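Local coordinates for cellulase (Bacillus sp. BG-CS10, PDB 5E09), which hydrolyses beta-1,4-glucosidic bonds within cellulose, its catalytic barrel being joined to an X2 module and a family 46 carbohydrate-binding module, at residues G410-I415 against L429-E434. Sequence-based numbering, arbitrary orientation.
Sequences GTNAVI and LQNVDE
T411 and Q430 face each other as a non-hydrogen-bonded antiparallel pair, and it is their side chains that bond. The T411 hydroxyl donates to the amide oxygen of Q430, with OG1 a short 2.5 Å from OE1 and lying in the amide plane on a lone pair. The Q430 chain bends at chi2 (-62°), which brings CD over beside T411, and the turn of the amide then points OE1 at the hydroxyl; its NE2 makes a weak hydrogen bond to the carbonyl of G455. An alanine in place of Q430 would probably leave the threonine hydroxyl without this acceptor and break the weak link to G455.

The backbones form the rest of the ladder. G410 N meets N431 O at 2.9 Å, and N431 N returns to G410 O at 2.7 Å. Beyond T411 the register slips by one residue: N412 N donates to L429 O (2.9 Å), while L429 N reaches A413 O. Two residues thus stand opposite L429, a classic beta bulge, with N412 in the helical region that the first bulge position adopts (psi -19°).

Apolar packing is slight, A413 CB lying 4.1 Å from L429 CD2. Nearby, the amide planes of N412 and N431 are turned 74° against each other, N412 OD1 being 3.6 Å from N431 CB. Their polar ends look elsewhere: both ND2 atoms donate to E408 O, N431 ND2 also to D352 OD1, and N412 OD1 accepts from T405 N.

The contact lies at the end of hairpin 410-419/425-432 away from its turn, in the X2 module, an E-set domain. L429 packs on L400 and L403 of helix 397-403, strand 347-351 runs parallel along the other edge of 425-432, and past V432 the chain runs on to strand 436-443, part of the separate nine-stranded antiparallel sheet.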
loop_
_atom_site.group_PDB
_atom_site.type_symbol
_atom_site.label_atom_id
_atom_site.label_comp_id
_atom_site.label_asym_id
_atom_site.label_seq_id
_atom_site.Cartn_x
_atom_site.Cartn_y
_atom_site.Cartn_z
ATOM N N GLY A 410 -20.142 -19.998 -5.452
ATOM C CA GLY A 410 -19.019 -19.206 -5.896
ATOM C C GLY A 410 -19.493 -18.129 -6.847
ATOM O O GLY A 410 -20.691 -17.851 -6.932
ATOM N N THR A 411 -18.554 -17.609 -7.620
ATOM C CA THR A 411 -18.828 -16.599 -8.604
ATOM C C THR A 411 -19.392 -17.265 -9.820
ATOM O O THR A 411 -18.748 -18.071 -10.412
ATOM C CB THR A 411 -17.534 -15.922 -9.044
ATOM O OG1 THR A 411 -16.836 -15.463 -7.907
ATOM C CG2 THR A 411 -17.826 -14.756 -9.891
ATOM N N ASN A 412 -20.607 -16.921 -10.177
ATOM C CA ASN A 412 -21.252 -17.502 -11.319
ATOM C C ASN A 412 -21.191 -16.596 -12.513
ATOM O O ASN A 412 -21.378 -17.018 -13.599
ATOM C CB ASN A 412 -22.719 -17.778 -11.014
ATOM C CG ASN A 412 -22.936 -18.975 -10.135
ATOM O OD1 ASN A 412 -24.037 -19.402 -9.960
ATOM N ND2 ASN A 412 -21.900 -19.509 -9.590
ATOM N N ALA A 413 -20.937 -15.334 -12.284
ATOM C CA ALA A 413 -20.859 -14.324 -13.350
ATOM C C ALA A 413 -20.244 -13.019 -12.889
ATOM O O ALA A 413 -20.131 -12.774 -11.705
ATOM C CB ALA A 413 -22.250 -14.050 -13.942
ATOM N N VAL A 414 -19.848 -12.190 -13.848
ATOM C CA VAL A 414 -19.325 -10.856 -13.562
ATOM C C VAL A 414 -20.117 -9.810 -14.343
ATOM O O VAL A 414 -20.134 -9.819 -15.574
ATOM C CB VAL A 414 -17.827 -10.745 -13.909
ATOM C CG1 VAL A 414 -17.359 -9.312 -13.775
ATOM C CG2 VAL A 414 -17.011 -11.688 -13.018
ATOM N N ILE A 415 -20.806 -8.937 -13.613
ATOM C CA ILE A 415 -21.583 -7.870 -14.224
ATOM C C ILE A 415 -20.783 -6.579 -14.214
ATOM O O ILE A 415 -20.459 -6.047 -13.152
ATOM C CB ILE A 415 -22.918 -7.649 -13.494
ATOM C CG1 ILE A 415 -23.692 -8.966 -13.386
ATOM C CG2 ILE A 415 -23.743 -6.577 -14.202
ATOM C CD1 ILE A 415 -24.935 -8.877 -12.525
ATOM N N LEU A 429 -20.959 -11.836 -9.096
ATOM C CA LEU A 429 -22.241 -12.436 -8.736
ATOM C C LEU A 429 -22.003 -13.750 -7.993
ATOM O O LEU A 429 -21.739 -14.787 -8.608
ATOM C CB LEU A 429 -23.100 -12.652 -9.984
ATOM C CG LEU A 429 -24.485 -13.285 -9.836
ATOM C CD1 LEU A 429 -25.301 -12.596 -8.753
ATOM C CD2 LEU A 429 -25.220 -13.232 -11.167
ATOM N N GLN A 430 -22.086 -13.693 -6.665
ATOM C CA GLN A 430 -21.775 -14.841 -5.819
ATOM C C GLN A 430 -23.009 -15.669 -5.461
ATOM O O GLN A 430 -23.922 -15.171 -4.803
ATOM C CB GLN A 430 -21.094 -14.379 -4.521
ATOM C CG GLN A 430 -19.818 -13.565 -4.700
ATOM C CD GLN A 430 -18.713 -14.347 -5.391
ATOM O OE1 GLN A 430 -18.304 -14.008 -6.500
ATOM N NE2 GLN A 430 -18.228 -15.395 -4.739
ATOM N N ASN A 431 -23.030 -16.932 -5.885
ATOM C CA ASN A 431 -24.017 -17.886 -5.389
ATOM C C ASN A 431 -23.516 -18.474 -4.076
ATOM O O ASN A 431 -22.550 -19.228 -4.065
ATOM C CB ASN A 431 -24.275 -19.003 -6.411
ATOM C CG ASN A 431 -25.590 -19.744 -6.163
ATOM O OD1 ASN A 431 -26.449 -19.278 -5.409
ATOM N ND2 ASN A 431 -25.750 -20.900 -6.804
ATOM N N VAL A 432 -24.154 -18.129 -2.967
ATOM C CA VAL A 432 -23.661 -18.607 -1.686
ATOM C C VAL A 432 -24.634 -19.524 -0.969
ATOM O O VAL A 432 -25.837 -19.537 -1.237
ATOM C CB VAL A 432 -23.317 -17.436 -0.738
ATOM C CG1 VAL A 432 -22.262 -16.541 -1.366
ATOM C CG2 VAL A 432 -24.564 -16.644 -0.395
ATOM N N ASP A 433 -24.071 -20.310 -0.065
ATOM C CA ASP A 433 -24.826 -20.982 0.966
ATOM C C ASP A 433 -24.227 -20.555 2.300
ATOM O O ASP A 433 -23.145 -19.952 2.341
ATOM C CB ASP A 433 -24.763 -22.496 0.793
ATOM C CG ASP A 433 -26.100 -23.161 1.024
ATOM O OD1 ASP A 433 -26.770 -22.821 2.028
ATOM O OD2 ASP A 433 -26.478 -24.018 0.193
ATOM N N GLU A 434 -24.916 -20.860 3.390
ATOM C CA GLU A 434 -24.384 -20.553 4.707
ATOM C C GLU A 434 -23.098 -21.338 4.958
ATOM O O GLU A 434 -23.107 -22.572 4.913
ATOM C CB GLU A 434 -25.411 -20.872 5.781
ATOM C CG GLU A 434 -24.908 -20.683 7.196
ATOM C CD GLU A 434 -25.724 -21.471 8.208
ATOM O OE1 GLU A 434 -25.903 -22.695 8.018
ATOM O OE2 GLU A 434 -26.199 -20.861 9.190
#